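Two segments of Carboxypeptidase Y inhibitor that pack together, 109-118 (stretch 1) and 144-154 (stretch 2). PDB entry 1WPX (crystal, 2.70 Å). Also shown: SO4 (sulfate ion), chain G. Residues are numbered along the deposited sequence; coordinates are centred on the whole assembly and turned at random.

Stretch 1 109-118: EFCHLVECDL
Stretch 2 (144-154) SNTLIEYMGPA

Two segments of one chain run antiparallel, stretch 1 as a strand through most of its length and stretch 2 as a short strand that turns a corner at Leu 147 and, apart from the bridge at Ile 148, goes on as loop. The CA register pairs His 112 with Met 151, Leu 113 with Tyr 150, Val 114 with Ile 148, Glu 115 with Thr 146, Cys 116 with Asn 145 and Asp 117 with Ser 144; together the segments bury 779 Å².

Glu 109 takes no part, with positive phi (74/82). Phe 110 begins the contact in extended backbone (-98/123), chi1 t and chi2 -83°. Its CB points sideways, yet the ring tip reaches across, and Phe 110 CE1 lies 3.2 Å from Met 151 CE, a close apolar touch, shorter than usual for two carbons; the methionine is t, t with chi3 at 101°, and its end comes nearer than its sideways CB would suggest. Cys 111, also t, sets its SG 4.0 Å from Ile 148 CG2.

His 112 has the largest covered area, 98 Å². Its backbone leaves the extended region (-98/-29), and chi1 m with chi2 -81° brings the ring to stretch 2. His 112 ND1 donates a very short hydrogen bond to Met 151 O (2.5 Å), while His 112 NE2 donates to sulfate O4 at 2.7 Å. The imidazole thus uses both nitrogens in its own plane, tying a backbone carbonyl to an anion. The sulfate, probably from the crystallisation liquor, is also held by Ala 154 N at O2 (2.8 Å), and its O1 sits over one face of the Phe 110 ring. His 112 O accepts a weak hydrogen bond from Met 151 N (3.1 Å, 132°) and a CA-H...O contact from Tyr 150 CA (3.3 Å).

Leu 113 (-166/146; t, m) packs its CB against the edge of the Tyr 150 ring, 4.0 Å from CD1, with the tyrosine at chi1 180°. Leu 113 CA also approaches Ile 148 O at 3.4 Å in a CA-H...O contact.

At Val 114 (-156/101, t) the regular pairing begins, as an antiparallel hydrogen-bonded pair with Ile 148, CA to CA 5.0 Å: Val 114 N donates to Ile 148 O at 3.2 Å. Val 114 O receives Leu 147 N at 3.0 Å and, weakly, Ile 148 N at 3.4 Å. One carbonyl facing two successive amides marks the beta bulge, where Leu 147 folds to -80/-35 and the register slips by one. Val 114 and Ile 148 (m, m) share a face, CB to CB 4.0 Å, and Val 114 CG1 meets Leu 147 CB at 3.9 Å.

Glu 115 (-110/133, chi1 -111°, between wells) turns to the other face with Thr 146 (-88/111, m) in a non-hydrogen-bonded pair, CA to CA 4.4 Å; Glu 115 CG lies 3.5 Å from Thr 146 OG1.

Cys 116 (-125/171, m) closes the ladder with two reciprocal bonds: Cys 116 N to Asn 145 O, 2.8 Å, and Asn 145 N to Cys 116 O, 2.9 Å. Cys 116 SG rests 3.9 Å from Leu 147 CD1.

Asp 117 turns the corner with positive phi (57/46), its CB toward stretch 2, and Ser 144 CA approaches Asp 117 O at 3.5 Å. Leu 118 resumes extended backbone (-97/137), and its CD2 ends 3.9 Å from Ser 144 CB.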

# COMPACT_ATOMS: atom_id res chain seq x y z
N GLU B 109 24.37 -2.60 19.54
CA GLU B 109 24.58 -1.24 19.10
C GLU B 109 25.97 -1.17 18.51
O GLU B 109 26.93 -0.80 19.17
CB GLU B 109 24.41 -0.26 20.27
CG GLU B 109 22.95 -0.02 20.63
CD GLU B 109 22.37 1.25 20.01
OE1 GLU B 109 22.88 1.69 18.96
OE2 GLU B 109 21.39 1.79 20.57
N PHE B 110 26.05 -1.58 17.25
CA PHE B 110 27.28 -1.57 16.49
C PHE B 110 27.21 -0.28 15.66
O PHE B 110 26.25 -0.07 14.90
CB PHE B 110 27.33 -2.81 15.59
CG PHE B 110 28.64 -3.01 14.89
CD1 PHE B 110 28.91 -2.34 13.70
CD2 PHE B 110 29.59 -3.88 15.40
CE1 PHE B 110 30.11 -2.55 13.03
CE2 PHE B 110 30.79 -4.09 14.73
CZ PHE B 110 31.06 -3.43 13.54
N CYS B 111 28.20 0.58 15.83
CA CYS B 111 28.24 1.86 15.14
C CYS B 111 28.62 1.76 13.66
O CYS B 111 29.76 1.43 13.32
CB CYS B 111 29.20 2.81 15.87
SG CYS B 111 28.96 4.54 15.49
N HIS B 112 27.66 2.06 12.80
CA HIS B 112 27.88 1.99 11.36
C HIS B 112 28.21 3.32 10.70
O HIS B 112 28.91 3.37 9.69
CB HIS B 112 26.65 1.37 10.69
CG HIS B 112 26.60 -0.12 10.78
ND1 HIS B 112 27.30 -0.94 9.93
CD2 HIS B 112 25.95 -0.94 11.65
CE1 HIS B 112 27.09 -2.20 10.26
NE2 HIS B 112 26.27 -2.23 11.30
N LEU B 113 27.70 4.41 11.28
CA LEU B 113 27.93 5.71 10.69
C LEU B 113 27.57 6.83 11.65
O LEU B 113 26.65 6.70 12.46
CB LEU B 113 27.11 5.82 9.40
CG LEU B 113 27.04 7.08 8.52
CD1 LEU B 113 26.08 8.07 9.14
CD2 LEU B 113 28.42 7.67 8.33
N VAL B 114 28.32 7.93 11.55
CA VAL B 114 28.12 9.11 12.37
C VAL B 114 28.68 10.33 11.66
O VAL B 114 29.89 10.55 11.67
CB VAL B 114 28.81 9.00 13.75
CG1 VAL B 114 28.70 10.33 14.48
CG2 VAL B 114 28.17 7.92 14.57
N GLU B 115 27.81 11.11 11.05
CA GLU B 115 28.20 12.32 10.33
C GLU B 115 27.69 13.53 11.11
O GLU B 115 26.52 13.57 11.50
CB GLU B 115 27.57 12.34 8.95
CG GLU B 115 28.55 12.16 7.82
CD GLU B 115 27.90 12.47 6.50
OE1 GLU B 115 26.96 11.74 6.12
OE2 GLU B 115 28.33 13.44 5.85
N CYS B 116 28.55 14.52 11.31
CA CYS B 116 28.14 15.70 12.07
C CYS B 116 28.36 17.01 11.33
O CYS B 116 28.99 17.05 10.26
CB CYS B 116 28.88 15.75 13.40
SG CYS B 116 28.81 14.22 14.34
N ASP B 117 27.83 18.08 11.91
CA ASP B 117 27.94 19.42 11.36
C ASP B 117 27.38 19.46 9.94
O ASP B 117 28.00 20.01 9.03
CB ASP B 117 29.40 19.87 11.36
CG ASP B 117 30.12 19.53 12.65
OD1 ASP B 117 29.60 19.86 13.74
OD2 ASP B 117 31.21 18.92 12.57
N LEU B 118 26.20 18.87 9.78
CA LEU B 118 25.50 18.82 8.50
C LEU B 118 24.49 19.95 8.48
O LEU B 118 23.81 20.19 9.47
CB LEU B 118 24.74 17.51 8.35
CG LEU B 118 25.47 16.22 7.97
CD1 LEU B 118 24.63 15.02 8.39
CD2 LEU B 118 25.72 16.21 6.47
N SER B 144 30.82 19.11 6.52
CA SER B 144 30.51 18.13 7.56
C SER B 144 31.76 17.42 8.07
O SER B 144 32.83 17.53 7.48
CB SER B 144 29.51 17.09 7.04
OG SER B 144 30.05 16.37 5.94
N ASN B 145 31.62 16.71 9.18
CA ASN B 145 32.73 15.96 9.77
C ASN B 145 32.26 14.56 10.13
O ASN B 145 31.36 14.38 10.94
CB ASN B 145 33.26 16.66 11.03
CG ASN B 145 33.89 18.02 10.74
OD1 ASN B 145 33.20 19.04 10.67
ND2 ASN B 145 35.20 18.03 10.56
N THR B 146 32.89 13.56 9.51
CA THR B 146 32.54 12.17 9.77
C THR B 146 33.35 11.63 10.94
O THR B 146 34.56 11.46 10.83
CB THR B 146 32.83 11.30 8.52
OG1 THR B 146 32.01 11.72 7.43
CG2 THR B 146 32.55 9.83 8.82
N LEU B 147 32.70 11.36 12.06
CA LEU B 147 33.39 10.81 13.21
C LEU B 147 33.60 9.32 13.03
O LEU B 147 34.61 8.77 13.47
CB LEU B 147 32.58 11.04 14.50
CG LEU B 147 32.29 12.48 14.92
CD1 LEU B 147 31.65 12.47 16.30
CD2 LEU B 147 33.57 13.30 14.93
N ILE B 148 32.64 8.66 12.38
CA ILE B 148 32.72 7.22 12.13
C ILE B 148 32.32 6.93 10.68
O ILE B 148 31.14 6.92 10.35
CB ILE B 148 31.76 6.45 13.07
CG1 ILE B 148 32.19 6.65 14.53
CG2 ILE B 148 31.74 4.98 12.70
CD1 ILE B 148 33.56 6.09 14.86
N GLU B 149 33.31 6.69 9.83
CA GLU B 149 33.04 6.41 8.42
C GLU B 149 31.98 5.32 8.23
O GLU B 149 31.82 4.44 9.08
CB GLU B 149 34.33 6.04 7.68
CG GLU B 149 35.11 4.84 8.23
CD GLU B 149 35.65 5.05 9.65
OE1 GLU B 149 36.09 6.17 9.98
OE2 GLU B 149 35.65 4.06 10.43
N TYR B 150 31.26 5.39 7.12
CA TYR B 150 30.21 4.43 6.82
C TYR B 150 30.69 3.01 6.59
O TYR B 150 31.71 2.77 5.95
CB TYR B 150 29.42 4.86 5.58
CG TYR B 150 28.30 3.90 5.21
CD1 TYR B 150 27.08 3.94 5.88
CD2 TYR B 150 28.48 2.94 4.22
CE1 TYR B 150 26.05 3.05 5.56
CE2 TYR B 150 27.46 2.04 3.89
CZ TYR B 150 26.25 2.10 4.57
OH TYR B 150 25.23 1.23 4.25
N MET B 151 29.92 2.06 7.11
CA MET B 151 30.18 0.64 6.95
C MET B 151 28.83 -0.06 6.80
O MET B 151 28.01 -0.03 7.72
CB MET B 151 30.92 0.08 8.15
CG MET B 151 31.42 -1.32 7.91
SD MET B 151 32.31 -2.01 9.30
CE MET B 151 31.02 -3.06 9.99
N GLY B 152 28.59 -0.66 5.63
CA GLY B 152 27.34 -1.34 5.38
C GLY B 152 27.04 -2.54 6.26
O GLY B 152 27.89 -2.99 7.02
N PRO B 153 25.82 -3.09 6.16
CA PRO B 153 25.43 -4.25 6.97
C PRO B 153 26.32 -5.45 6.68
O PRO B 153 26.74 -5.68 5.54
CB PRO B 153 23.98 -4.51 6.54
CG PRO B 153 23.51 -3.17 6.09
CD PRO B 153 24.70 -2.66 5.31
N ALA B 154 26.62 -6.20 7.73
CA ALA B 154 27.46 -7.38 7.62
C ALA B 154 27.09 -8.35 8.73
O ALA B 154 27.96 -8.86 9.45
CB ALA B 154 28.92 -6.98 7.74
S SO4 G . 26.58 -5.56 11.85
O1 SO4 G . 28.02 -5.41 12.14
O2 SO4 G . 26.34 -5.34 10.41
O3 SO4 G . 26.15 -6.93 12.23
O4 SO4 G . 25.82 -4.58 12.64